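Local coordinates for protein NAD-dependent epimerase/dehydratase (Methylobacillus flagellatus KT, PDB 3GPI) that is of unknown function but probably binds a nicotinamide dinucleotide and acts as an NAD-dependent epimerase, dehydratase or related oxidoreductase, at residues Arg63-Tyr69 with Pro100-Phe106; His221-Arg225 with Gly238-Pro242; Gly111-Gln115 with Thr125-Lys130. All blocks are in the same frame, centred on the assembly; numbering follows the deposited sequence.

Interaction 1 (Arg63-Tyr69 with Pro100-Phe106); sequences RPEILVY and PLQHVFF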
ATOM      1  N   ARG A  63     -14.492  15.369  12.393  1.00 13.09           N
ATOM      2  CA  ARG A  63     -13.715  15.228  13.621  1.00 14.20           C
ATOM      3  C   ARG A  63     -13.013  13.865  13.766  1.00 14.05           C
ATOM      4  O   ARG A  63     -13.169  13.182  14.768  1.00 14.63           O
ATOM      5  CB  ARG A  63     -14.618  15.520  14.840  1.00 14.79           C
ATOM      6  CG  ARG A  63     -15.088  16.973  14.812  1.00 14.17           C
ATOM      7  CD  ARG A  63     -15.714  17.449  16.127  1.00 14.17           C
ATOM      8  NE  ARG A  63     -14.747  17.313  17.221  1.00 12.71           N
ATOM      9  CZ  ARG A  63     -13.653  18.049  17.367  1.00 14.85           C
ATOM     10  NH1 ARG A  63     -12.816  17.768  18.355  1.00 14.71           N
ATOM     11  NH2 ARG A  63     -13.395  19.089  16.593  1.00 15.37           N
ATOM     12  N   PRO A  64     -12.211  13.487  12.763  1.00 13.45           N
ATOM     13  CA  PRO A  64     -11.563  12.180  12.913  1.00 13.68           C
ATOM     14  C   PRO A  64     -10.475  12.217  14.001  1.00 13.68           C
ATOM     15  O   PRO A  64      -9.811  13.244  14.185  1.00 14.22           O
ATOM     16  CB  PRO A  64     -10.899  11.983  11.540  1.00 14.39           C
ATOM     17  CG  PRO A  64     -10.575  13.402  11.098  1.00 14.16           C
ATOM     18  CD  PRO A  64     -11.844  14.137  11.483  1.00 13.90           C
ATOM     19  N   GLU A  65     -10.277  11.093  14.688  1.00 14.15           N
ATOM     20  CA  GLU A  65      -9.099  10.918  15.526  1.00 15.16           C
ATOM     21  C   GLU A  65      -7.947  10.347  14.712  1.00 13.58           C
ATOM     22  O   GLU A  65      -6.794  10.509  15.103  1.00 14.47           O
ATOM     23  CB  GLU A  65      -9.420   9.964  16.664  1.00 15.84           C
ATOM     24  CG  GLU A  65     -10.103  10.690  17.838  1.00 21.41           C
ATOM     25  CD  GLU A  65     -11.613  10.538  17.916  1.00 28.33           C
ATOM     26  OE1 GLU A  65     -12.197   9.537  17.421  1.00 29.80           O
ATOM     27  OE2 GLU A  65     -12.225  11.428  18.560  1.00 30.25           O
ATOM     28  N   ILE A  66      -8.255   9.660  13.604  1.00 13.71           N
ATOM     29  CA  ILE A  66      -7.226   9.032  12.797  1.00 12.82           C
ATOM     30  C   ILE A  66      -7.415   9.422  11.334  1.00 12.30           C
ATOM     31  O   ILE A  66      -8.541   9.369  10.809  1.00 13.09           O
ATOM     32  CB  ILE A  66      -7.279   7.485  12.911  1.00 13.19           C
ATOM     33  CG1 ILE A  66      -7.164   7.006  14.349  1.00 16.57           C
ATOM     34  CG2 ILE A  66      -6.242   6.799  12.006  1.00 15.14           C
ATOM     35  CD1 ILE A  66      -5.806   7.146  14.979  1.00 21.55           C
ATOM     36  N   LEU A  67      -6.324   9.869  10.688  1.00 12.67           N
ATOM     37  CA  LEU A  67      -6.305  10.029   9.238  1.00 12.98           C
ATOM     38  C   LEU A  67      -5.501   8.914   8.609  1.00 13.07           C
ATOM     39  O   LEU A  67      -4.372   8.694   9.037  1.00 13.05           O
ATOM     40  CB  LEU A  67      -5.674  11.366   8.877  1.00 13.65           C
ATOM     41  CG  LEU A  67      -5.408  11.607   7.382  1.00 14.03           C
ATOM     42  CD1 LEU A  67      -6.687  11.646   6.555  1.00 16.87           C
ATOM     43  CD2 LEU A  67      -4.616  12.918   7.227  1.00 14.97           C
ATOM     44  N   VAL A  68      -6.079   8.210   7.625  1.00 12.94           N
ATOM     45  CA  VAL A  68      -5.287   7.308   6.789  1.00 12.45           C
ATOM     46  C   VAL A  68      -5.216   7.962   5.418  1.00 12.16           C
ATOM     47  O   VAL A  68      -6.256   8.163   4.789  1.00 14.04           O
ATOM     48  CB  VAL A  68      -5.935   5.898   6.667  1.00 11.89           C
ATOM     49  CG1 VAL A  68      -5.037   5.005   5.838  1.00 13.70           C
ATOM     50  CG2 VAL A  68      -6.145   5.308   8.042  1.00 13.23           C
ATOM     51  N   TYR A  69      -4.013   8.314   4.983  1.00 14.22           N
ATOM     52  CA  TYR A  69      -3.865   9.037   3.741  1.00 16.06           C
ATOM     53  C   TYR A  69      -3.282   8.101   2.696  1.00 16.78           C
ATOM     54  O   TYR A  69      -2.139   7.680   2.826  1.00 16.27           O
ATOM     55  CB  TYR A  69      -2.963  10.253   3.970  1.00 16.89           C
ATOM     56  CG  TYR A  69      -2.973  11.243   2.837  1.00 19.47           C
ATOM     57  CD1 TYR A  69      -3.916  12.255   2.791  1.00 19.95           C
ATOM     58  CD2 TYR A  69      -2.047  11.142   1.801  1.00 22.67           C
ATOM     59  CE1 TYR A  69      -3.946  13.148   1.750  1.00 23.53           C
ATOM     60  CE2 TYR A  69      -2.050  12.050   0.761  1.00 25.72           C
ATOM     61  CZ  TYR A  69      -3.009  13.038   0.739  1.00 25.27           C
ATOM     62  OH  TYR A  69      -3.028  13.920  -0.308  1.00 27.40           O
ATOM     63  N   PRO A 100      -9.761  16.417  16.335  1.00 14.68           N
ATOM     64  CA  PRO A 100      -9.080  15.815  17.468  1.00 15.47           C
ATOM     65  C   PRO A 100      -8.118  14.742  16.958  1.00 16.46           C
ATOM     66  O   PRO A 100      -8.136  13.605  17.416  1.00 16.88           O
ATOM     67  CB  PRO A 100     -10.236  15.222  18.252  1.00 14.29           C
ATOM     68  CG  PRO A 100     -11.175  14.770  17.188  1.00 14.57           C
ATOM     69  CD  PRO A 100     -11.095  15.860  16.124  1.00 14.85           C
ATOM     70  N   LEU A 101      -7.281  15.135  16.012  1.00 16.02           N
ATOM     71  CA  LEU A 101      -6.427  14.185  15.320  1.00 17.20           C
ATOM     72  C   LEU A 101      -5.318  13.652  16.227  1.00 17.69           C
ATOM     73  O   LEU A 101      -4.534  14.424  16.797  1.00 19.84           O
ATOM     74  CB  LEU A 101      -5.853  14.898  14.088  1.00 18.97           C
ATOM     75  CG  LEU A 101      -5.087  14.064  13.062  1.00 19.97           C
ATOM     76  CD1 LEU A 101      -6.049  13.053  12.484  1.00 22.65           C
ATOM     77  CD2 LEU A 101      -4.559  14.987  11.946  1.00 20.39           C
ATOM     78  N   GLN A 102      -5.258  12.330  16.359  1.00 16.68           N
ATOM     79  CA  GLN A 102      -4.280  11.669  17.228  1.00 18.04           C
ATOM     80  C   GLN A 102      -3.182  10.954  16.449  1.00 17.15           C
ATOM     81  O   GLN A 102      -2.110  10.697  16.988  1.00 17.96           O
ATOM     82  CB  GLN A 102      -4.979  10.645  18.114  1.00 19.82           C
ATOM     83  CG  GLN A 102      -5.924  11.278  19.136  1.00 25.09           C
ATOM     84  CD  GLN A 102      -6.772  10.244  19.848  1.00 32.12           C
ATOM     85  OE1 GLN A 102      -7.169   9.225  19.258  1.00 36.24           O
ATOM     86  NE2 GLN A 102      -7.100  10.520  21.109  1.00 35.95           N
ATOM     87  N   HIS A 103      -3.441  10.584  15.204  1.00 15.23           N
ATOM     88  CA  HIS A 103      -2.447   9.854  14.444  1.00 14.90           C
ATOM     89  C   HIS A 103      -2.738   9.962  12.975  1.00 13.04           C
ATOM     90  O   HIS A 103      -3.886   9.974  12.547  1.00 13.87           O
ATOM     91  CB  HIS A 103      -2.404   8.364  14.833  1.00 14.83           C
ATOM     92  CG  HIS A 103      -1.034   7.761  14.702  1.00 15.75           C
ATOM     93  ND1 HIS A 103      -0.004   8.045  15.567  1.00 16.78           N
ATOM     94  CD2 HIS A 103      -0.505   6.961  13.746  1.00 14.60           C
ATOM     95  CE1 HIS A 103       1.079   7.384  15.200  1.00 17.01           C
ATOM     96  NE2 HIS A 103       0.803   6.723  14.093  1.00 14.10           N
ATOM     97  N   VAL A 104      -1.659  10.036  12.194  1.00 13.26           N
ATOM     98  CA  VAL A 104      -1.741   9.960  10.741  1.00 13.45           C
ATOM     99  C   VAL A 104      -1.032   8.704  10.241  1.00 12.77           C
ATOM    100  O   VAL A 104       0.133   8.495  10.540  1.00 13.59           O
ATOM    101  CB  VAL A 104      -1.087  11.163  10.089  1.00 13.93           C
ATOM    102  CG1 VAL A 104      -1.154  11.027   8.572  1.00 14.67           C
ATOM    103  CG2 VAL A 104      -1.760  12.436  10.536  1.00 16.46           C
ATOM    104  N   PHE A 105      -1.732   7.845   9.504  1.00 12.10           N
ATOM    105  CA  PHE A 105      -1.106   6.726   8.792  1.00 13.38           C
ATOM    106  C   PHE A 105      -0.958   7.130   7.344  1.00 13.99           C
ATOM    107  O   PHE A 105      -1.960   7.468   6.680  1.00 16.52           O
ATOM    108  CB  PHE A 105      -1.942   5.446   8.911  1.00 13.42           C
ATOM    109  CG  PHE A 105      -2.014   4.894  10.298  1.00 12.93           C
ATOM    110  CD1 PHE A 105      -1.003   4.069  10.764  1.00 13.66           C
ATOM    111  CD2 PHE A 105      -3.050   5.235  11.180  1.00 12.77           C
ATOM    112  CE1 PHE A 105      -1.046   3.547  12.035  1.00 13.33           C
ATOM    113  CE2 PHE A 105      -3.087   4.705  12.474  1.00 14.65           C
ATOM    114  CZ  PHE A 105      -2.094   3.873  12.906  1.00 14.10           C
ATOM    115  N   PHE A 106       0.284   7.133   6.837  1.00 13.26           N
ATOM    116  CA  PHE A 106       0.510   7.601   5.492  1.00 14.57           C
ATOM    117  C   PHE A 106       1.004   6.440   4.650  1.00 13.45           C
ATOM    118  O   PHE A 106       2.038   5.828   4.997  1.00 14.03           O
ATOM    119  CB  PHE A 106       1.542   8.734   5.543  1.00 15.94           C
ATOM    120  CG  PHE A 106       1.963   9.242   4.198  1.00 17.80           C
ATOM    121  CD1 PHE A 106       1.172  10.140   3.494  1.00 20.93           C
ATOM    122  CD2 PHE A 106       3.160   8.820   3.638  1.00 17.52           C
ATOM    123  CE1 PHE A 106       1.555  10.607   2.214  1.00 22.58           C
ATOM    124  CE2 PHE A 106       3.563   9.280   2.376  1.00 20.09           C
ATOM    125  CZ  PHE A 106       2.768  10.160   1.664  1.00 21.25           C
TER

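Interaction 2 (His221-Arg225 with Gly238-Pro242); sequences HDLLR and GATPP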
ATOM      1  N   HIS A 221      11.159 -13.652 -12.981  1.00 12.56           N
ATOM      2  CA  HIS A 221      10.994 -14.852 -13.790  1.00 11.79           C
ATOM      3  C   HIS A 221      10.560 -16.055 -12.999  1.00 12.76           C
ATOM      4  O   HIS A 221       9.858 -16.898 -13.521  1.00 13.74           O
ATOM      5  CB  HIS A 221      12.279 -15.168 -14.609  1.00 12.95           C
ATOM      6  CG  HIS A 221      12.396 -14.343 -15.853  1.00 13.39           C
ATOM      7  ND1 HIS A 221      12.158 -14.874 -17.103  1.00 16.05           N
ATOM      8  CD2 HIS A 221      12.693 -13.028 -16.040  1.00 14.57           C
ATOM      9  CE1 HIS A 221      12.307 -13.918 -18.005  1.00 15.56           C
ATOM     10  NE2 HIS A 221      12.633 -12.795 -17.393  1.00 15.33           N
ATOM     11  N   ASP A 222      10.962 -16.139 -11.735  1.00 12.50           N
ATOM     12  CA  ASP A 222      10.471 -17.244 -10.936  1.00 12.83           C
ATOM     13  C   ASP A 222       8.975 -17.107 -10.671  1.00 13.29           C
ATOM     14  O   ASP A 222       8.245 -18.098 -10.679  1.00 12.63           O
ATOM     15  CB  ASP A 222      11.209 -17.334  -9.599  1.00 12.80           C
ATOM     16  CG  ASP A 222      12.640 -17.840  -9.734  1.00 15.38           C
ATOM     17  OD1 ASP A 222      13.042 -18.293 -10.826  1.00 17.26           O
ATOM     18  OD2 ASP A 222      13.334 -17.753  -8.712  1.00 17.27           O
ATOM     19  N   LEU A 223       8.502 -15.892 -10.444  1.00 11.97           N
ATOM     20  CA  LEU A 223       7.081 -15.677 -10.220  1.00 12.94           C
ATOM     21  C   LEU A 223       6.300 -15.965 -11.502  1.00 12.28           C
ATOM     22  O   LEU A 223       5.291 -16.657 -11.454  1.00 13.46           O
ATOM     23  CB  LEU A 223       6.855 -14.227  -9.765  1.00 12.90           C
ATOM     24  CG  LEU A 223       5.390 -13.866  -9.578  1.00 12.38           C
ATOM     25  CD1 LEU A 223       4.675 -14.760  -8.532  1.00 14.49           C
ATOM     26  CD2 LEU A 223       5.234 -12.421  -9.169  1.00 14.96           C
ATOM     27  N   LEU A 224       6.795 -15.464 -12.628  1.00 13.11           N
ATOM     28  CA  LEU A 224       6.112 -15.668 -13.913  1.00 12.54           C
ATOM     29  C   LEU A 224       6.057 -17.145 -14.269  1.00 13.02           C
ATOM     30  O   LEU A 224       5.008 -17.597 -14.687  1.00 12.89           O
ATOM     31  CB  LEU A 224       6.773 -14.838 -15.001  1.00 14.14           C
ATOM     32  CG  LEU A 224       6.570 -13.346 -14.902  1.00 13.14           C
ATOM     33  CD1 LEU A 224       7.606 -12.644 -15.800  1.00 15.96           C
ATOM     34  CD2 LEU A 224       5.118 -12.957 -15.264  1.00 15.42           C
ATOM     35  N   ARG A 225       7.144 -17.890 -14.045  1.00 13.09           N
ATOM     36  CA  ARG A 225       7.106 -19.323 -14.344  1.00 12.47           C
ATOM     37  C   ARG A 225       6.163 -20.062 -13.416  1.00 13.05           C
ATOM     38  O   ARG A 225       5.481 -20.963 -13.864  1.00 13.98           O
ATOM     39  CB  ARG A 225       8.502 -19.916 -14.269  1.00 12.97           C
ATOM     40  CG  ARG A 225       9.370 -19.545 -15.454  1.00 14.42           C
ATOM     41  CD  ARG A 225      10.718 -20.148 -15.273  1.00 16.40           C
ATOM     42  NE  ARG A 225      11.523 -19.973 -16.464  1.00 20.34           N
ATOM     43  CZ  ARG A 225      12.484 -20.826 -16.805  1.00 22.32           C
ATOM     44  NH1 ARG A 225      12.703 -21.923 -16.074  1.00 22.94           N
ATOM     45  NH2 ARG A 225      13.195 -20.575 -17.896  1.00 23.41           N
ATOM     46  N   GLY A 238      14.597 -24.561 -18.986  1.00 18.84           N
ATOM     47  CA  GLY A 238      15.938 -24.037 -18.995  1.00 19.11           C
ATOM     48  C   GLY A 238      16.122 -23.021 -17.892  1.00 20.73           C
ATOM     49  O   GLY A 238      15.184 -22.662 -17.176  1.00 20.06           O
ATOM     50  N   ALA A 239      17.346 -22.560 -17.762  1.00 20.76           N
ATOM     51  CA  ALA A 239      17.693 -21.523 -16.784  1.00 21.89           C
ATOM     52  C   ALA A 239      16.896 -20.248 -17.034  1.00 21.71           C
ATOM     53  O   ALA A 239      16.627 -19.886 -18.158  1.00 22.12           O
ATOM     54  CB  ALA A 239      19.167 -21.216 -16.872  1.00 23.05           C
ATOM     55  N   THR A 240      16.508 -19.570 -15.951  1.00 22.08           N
ATOM     56  CA  THR A 240      16.045 -18.189 -16.060  1.00 21.27           C
ATOM     57  C   THR A 240      17.228 -17.268 -16.318  1.00 21.34           C
ATOM     58  O   THR A 240      18.392 -17.668 -16.157  1.00 21.40           O
ATOM     59  CB  THR A 240      15.366 -17.739 -14.764  1.00 20.07           C
ATOM     60  OG1 THR A 240      16.270 -17.957 -13.682  1.00 21.87           O
ATOM     61  CG2 THR A 240      14.118 -18.542 -14.482  1.00 20.23           C
ATOM     62  N   PRO A 241      16.971 -16.023 -16.733  1.00 21.42           N
ATOM     63  CA  PRO A 241      18.078 -15.083 -16.861  1.00 21.35           C
ATOM     64  C   PRO A 241      18.736 -14.891 -15.485  1.00 21.86           C
ATOM     65  O   PRO A 241      18.109 -15.141 -14.465  1.00 21.15           O
ATOM     66  CB  PRO A 241      17.401 -13.808 -17.347  1.00 22.68           C
ATOM     67  CG  PRO A 241      16.072 -14.258 -17.903  1.00 21.20           C
ATOM     68  CD  PRO A 241      15.672 -15.402 -17.055  1.00 21.98           C
ATOM     69  N   PRO A 242      20.017 -14.522 -15.432  1.00 21.82           N
ATOM     70  CA  PRO A 242      20.651 -14.226 -14.161  1.00 22.17           C
ATOM     71  C   PRO A 242      19.812 -13.247 -13.303  1.00 21.45           C
ATOM     72  O   PRO A 242      19.210 -12.273 -13.818  1.00 21.37           O
ATOM     73  CB  PRO A 242      22.016 -13.575 -14.590  1.00 23.03           C
ATOM     74  CG  PRO A 242      21.850 -13.220 -15.993  1.00 25.06           C
ATOM     75  CD  PRO A 242      20.918 -14.238 -16.573  1.00 22.48           C
TER
HETATM   76  O   HOH W   1      15.404 -16.823 -11.395  1.00 18.61           O
HETATM   77  O   HOH W   2      13.162 -25.124 -16.604  1.00 25.56           O

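Interaction 3 (Gly111-Gln115 with Thr125-Lys130); sequences GVYGQ and TPPIAK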
ATOM      1  N   GLY A 111       9.181   2.190  -3.545  1.00 14.67           N
ATOM      2  CA  GLY A 111       9.907   2.727  -4.722  1.00 14.80           C
ATOM      3  C   GLY A 111      10.826   3.843  -4.291  1.00 16.01           C
ATOM      4  O   GLY A 111      11.717   4.225  -5.055  1.00 17.53           O
ATOM      5  N   VAL A 112      10.682   4.377  -3.078  1.00 15.18           N
ATOM      6  CA  VAL A 112      11.626   5.391  -2.586  1.00 15.72           C
ATOM      7  C   VAL A 112      13.012   4.819  -2.448  1.00 15.82           C
ATOM      8  O   VAL A 112      14.000   5.582  -2.501  1.00 15.52           O
ATOM      9  CB  VAL A 112      11.195   6.053  -1.253  1.00 16.24           C
ATOM     10  CG1 VAL A 112       9.839   6.748  -1.430  1.00 15.13           C
ATOM     11  CG2 VAL A 112      11.119   5.077  -0.099  1.00 15.28           C
ATOM     12  N   TYR A 113      13.124   3.505  -2.309  1.00 15.14           N
ATOM     13  CA  TYR A 113      14.429   2.832  -2.313  1.00 16.16           C
ATOM     14  C   TYR A 113      14.825   2.637  -3.759  1.00 16.91           C
ATOM     15  O   TYR A 113      14.548   1.589  -4.354  1.00 18.09           O
ATOM     16  CB  TYR A 113      14.339   1.465  -1.611  1.00 16.19           C
ATOM     17  CG  TYR A 113      14.009   1.547  -0.148  1.00 15.93           C
ATOM     18  CD1 TYR A 113      14.977   1.884   0.793  1.00 16.87           C
ATOM     19  CD2 TYR A 113      12.731   1.239   0.307  1.00 17.07           C
ATOM     20  CE1 TYR A 113      14.664   1.937   2.142  1.00 18.12           C
ATOM     21  CE2 TYR A 113      12.418   1.293   1.644  1.00 19.02           C
ATOM     22  CZ  TYR A 113      13.378   1.629   2.552  1.00 18.86           C
ATOM     23  OH  TYR A 113      13.041   1.677   3.899  1.00 21.88           O
ATOM     24  N   GLY A 114      15.454   3.639  -4.355  1.00 17.95           N
ATOM     25  CA  GLY A 114      15.815   3.533  -5.761  1.00 17.58           C
ATOM     26  C   GLY A 114      17.126   2.767  -5.936  1.00 17.57           C
ATOM     27  O   GLY A 114      17.482   2.419  -7.072  1.00 19.59           O
ATOM     28  N   GLN A 115      17.869   2.535  -4.860  1.00 17.30           N
ATOM     29  CA  GLN A 115      19.129   1.787  -4.960  1.00 17.39           C
ATOM     30  C   GLN A 115      18.840   0.362  -5.402  1.00 18.49           C
ATOM     31  O   GLN A 115      17.827  -0.226  -5.012  1.00 19.03           O
ATOM     32  CB  GLN A 115      19.908   1.776  -3.648  1.00 17.73           C
ATOM     33  CG  GLN A 115      19.129   1.251  -2.422  1.00 16.98           C
ATOM     34  CD  GLN A 115      18.570   2.383  -1.588  1.00 15.48           C
ATOM     35  OE1 GLN A 115      17.674   3.132  -2.000  1.00 15.79           O
ATOM     36  NE2 GLN A 115      19.097   2.500  -0.379  1.00 17.90           N
ATOM     37  N   THR A 125      17.629   1.422   6.522  1.00 17.32           N
ATOM     38  CA  THR A 125      18.377   1.759   5.309  1.00 18.17           C
ATOM     39  C   THR A 125      17.910   3.111   4.746  1.00 18.60           C
ATOM     40  O   THR A 125      16.715   3.276   4.427  1.00 18.42           O
ATOM     41  CB  THR A 125      18.082   0.701   4.198  1.00 17.05           C
ATOM     42  OG1 THR A 125      18.264  -0.622   4.725  1.00 20.93           O
ATOM     43  CG2 THR A 125      19.013   0.952   2.976  1.00 19.88           C
ATOM     44  N   PRO A 126      18.813   4.100   4.582  1.00 19.12           N
ATOM     45  CA  PRO A 126      18.313   5.337   4.002  1.00 18.84           C
ATOM     46  C   PRO A 126      17.905   5.147   2.538  1.00 18.44           C
ATOM     47  O   PRO A 126      18.689   4.610   1.768  1.00 19.71           O
ATOM     48  CB  PRO A 126      19.513   6.310   4.106  1.00 20.32           C
ATOM     49  CG  PRO A 126      20.433   5.679   5.105  1.00 20.83           C
ATOM     50  CD  PRO A 126      20.228   4.208   5.001  1.00 19.52           C
ATOM     51  N   PRO A 127      16.685   5.566   2.164  1.00 18.20           N
ATOM     52  CA  PRO A 127      16.272   5.425   0.771  1.00 18.55           C
ATOM     53  C   PRO A 127      16.979   6.448  -0.127  1.00 18.11           C
ATOM     54  O   PRO A 127      17.114   7.621   0.238  1.00 20.04           O
ATOM     55  CB  PRO A 127      14.762   5.716   0.806  1.00 18.00           C
ATOM     56  CG  PRO A 127      14.576   6.573   2.021  1.00 20.12           C
ATOM     57  CD  PRO A 127      15.579   6.056   3.011  1.00 18.67           C
ATOM     58  N   ILE A 128      17.429   5.979  -1.291  1.00 18.00           N
ATOM     59  CA  ILE A 128      18.034   6.848  -2.296  1.00 18.95           C
ATOM     60  C   ILE A 128      17.060   6.865  -3.469  1.00 18.19           C
ATOM     61  O   ILE A 128      17.012   5.912  -4.244  1.00 18.56           O
ATOM     62  CB  ILE A 128      19.442   6.339  -2.720  1.00 18.81           C
ATOM     63  CG1 ILE A 128      20.368   6.177  -1.508  1.00 19.43           C
ATOM     64  CG2 ILE A 128      20.077   7.332  -3.732  1.00 20.63           C
ATOM     65  CD1 ILE A 128      21.774   5.729  -1.830  1.00 22.03           C
ATOM     66  N   ALA A 129      16.270   7.936  -3.569  1.00 19.08           N
ATOM     67  CA  ALA A 129      15.245   8.034  -4.607  1.00 20.00           C
ATOM     68  C   ALA A 129      15.937   8.273  -5.916  1.00 22.00           C
ATOM     69  O   ALA A 129      16.910   9.044  -5.978  1.00 23.73           O
ATOM     70  CB  ALA A 129      14.264   9.151  -4.307  1.00 18.96           C
ATOM     71  N   LYS A 130      15.461   7.606  -6.959  1.00 22.72           N
ATOM     72  CA  LYS A 130      16.125   7.735  -8.262  1.00 23.83           C
ATOM     73  C   LYS A 130      15.187   8.218  -9.316  1.00 23.90           C
ATOM     74  O   LYS A 130      15.559   8.261 -10.502  1.00 24.79           O
ATOM     75  CB  LYS A 130      16.665   6.405  -8.748  1.00 25.27           C
ATOM     76  CG  LYS A 130      17.216   5.459  -7.714  1.00 29.96           C
ATOM     77  CD  LYS A 130      18.456   6.004  -7.005  1.00 33.72           C
ATOM     78  CE  LYS A 130      19.282   6.886  -7.933  1.00 35.75           C
ATOM     79  NZ  LYS A 130      20.463   7.387  -7.240  1.00 34.71           N
TER
HETATM   80  O   HOH W   3      12.979   6.132  -6.389  1.00 23.57           O

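Interaction 1 (Arg63-Tyr69 with Pro100-Phe106)
Phe105 holds its ring carbon CG beside its own backbone N (chi1 -67°), which turns one ring edge to Ile66; as parallel-bridge partners on one face, both with CG anti to the backbone N, Tyr69 and Phe106 lie side by side, pointing the same way. Ile66 CG2 lies in the plane of the Phe105 ring, 3.6 Å from CD2, and Ile66 CD1 rests on His103 CB. The Tyr69 and Phe106 rings, nearly parallel with planes 13° apart, meet rim to rim without stacking, Tyr69 CD2 lying 3.7 Å from Phe106 CE1. Between the strands three straight backbone bonds run: Leu67 N to His103 O, Phe105 N to Leu67 O at 2.8 Å, and Tyr69 N to Phe105 O at 2.8 Å. Ahead of them Glu65 O accepts a bond from Gln102 N at 2.7 Å and, weakly, one from His103 N. The Leu101 side chain turns back, its CD1 meeting Leu67 CB. At the outer end Pro100 CD covers a face of the Arg63 guanidinium, 3.4 Å from NH1; Gly98 O binds Arg63 NH2. Glu65 and Gln102 lie alongside each other, Gln102 OE1 against the methylenes of Glu65, whose OE1 is taken by the backbone N of Lys5. Leu67, Tyr69, Val104 and Phe106 share one face, where helix 86-95 packs on Leu67, Tyr69 and Phe106; Ile66, Val68, His103 and Phe105 share the other, where helix 187-201 touches His103 and Phe105. Strand 66-69 also pairs with strand 6-9, making it an inner strand. Two parallel neighbours joined by a connection that includes helix 86-95, packed on one face, form a right-handed beta-alpha-beta crossover, the building unit of this family's Rossmann fold.

Interaction 2 (His221-Arg225 with Gly238-Pro242)
His221 presents one face of its imidazole to Pro241, whose CD sits over the ring centre, 3.6 Å from the centroid and 13° off the normal, a CH-pi contact in which the two side chains cross at about a right angle. On the far side of the ring from CG, NE2 is bonded to Pro176 O, which should restrain the imidazole under the proline. Next along the loop, Thr240 CG2 touches both His221 CB, 3.8 Å away, and the Arg225 guanidinium, covering one face of the latter near its rim, 3.6 Å from NE. Its OG1 takes the place between backbone N and carbonyl carbon (chi1 55°), leaving the methyl to face the helix while the hydroxyl reaches a water 2.7 Å from OG1. That water donates to Asp222 OD1 and bridges the two segments. The contact joins the first turn of helix 220-230, where His221 and Arg225 stand one turn apart and are linked by the bond from Arg225 N to His221 O, to the irregular loop that follows the helix and leads toward strand 248-249. Asn179 ties the two together from outside, its side chain bonding both His221 N and Pro241 O. Arg225 is extended from CG to NE and ends on the loop carbonyl of Gly238. Both terminal nitrogens grip this one oxygen, NH1 at 2.8 Å and NH2 at 3.0 Å from Gly238 O. The oxygen lies near the guanidinium plane, but NH1 approaches nearly along the C=O axis, whereas NH2 comes from above the carbonyl plane. A second water accepts a bond from Gly238 N at 2.8 Å and, weakly, one from Arg225 NH1.

Interaction 3 (Gly111-Gln115 with Thr125-Lys130)
Two loops flanking strand 120-121 meet here, beyond the C-terminal end of strand 103-109 in the Rossmann-type sheet and just before helix 132-143; Tyr113 is the centre of an inverse gamma turn in the first loop. The primary amide of Gln115 bridges the second loop at two points. OE1 accepts a bond from Ile128 N at 2.9 Å, and NE2 donates to Pro126 O at 3.0 Å, that oxygen lying in the amide plane; the pair of bonds fixes the amide's rotation. The chain reaches there by bending at chi2 (-98°). Beside it Gly114 N makes a weak bond to Ile128 O. Pro127 CB lies 3.8 Å from Val112 CG2 and makes an off-centre CH-pi contact with the Tyr113 ring. Val112 and Pro127 also pack on Leu138 of the helix, and Tyr113 OH bonds Arg153 on strand 149-158. A water donates to Gly111 O and accepts a bond from Lys130 N at 2.9 Å, linking the start of 111-115 to the end of 125-130. At the edge of the Tyr113 ring, in its plane, Thr125 O comes within 3.3 Å of CE1.

Along the chain interaction 1 closes first, interaction 3 follows and interaction 2 comes last. Strand 103-109 connects the first two: its start pairs with strand 66-69 in interaction 1, and the loop after its end enters interaction 3, with centres 26 Å apart and nearest atoms about 8 Å apart. Both belong to what is probably the Rossmann-type nucleotide-binding half, one in the parallel part of the main beta-sheet and the other in loops beyond it. Interaction 2, on helix 220-230, is about 43 Å from interaction 1, on the opposite side of the chain's centre, and 26 Å from interaction 3, centre to centre; it ties a surface loop to its helix, well away from that core.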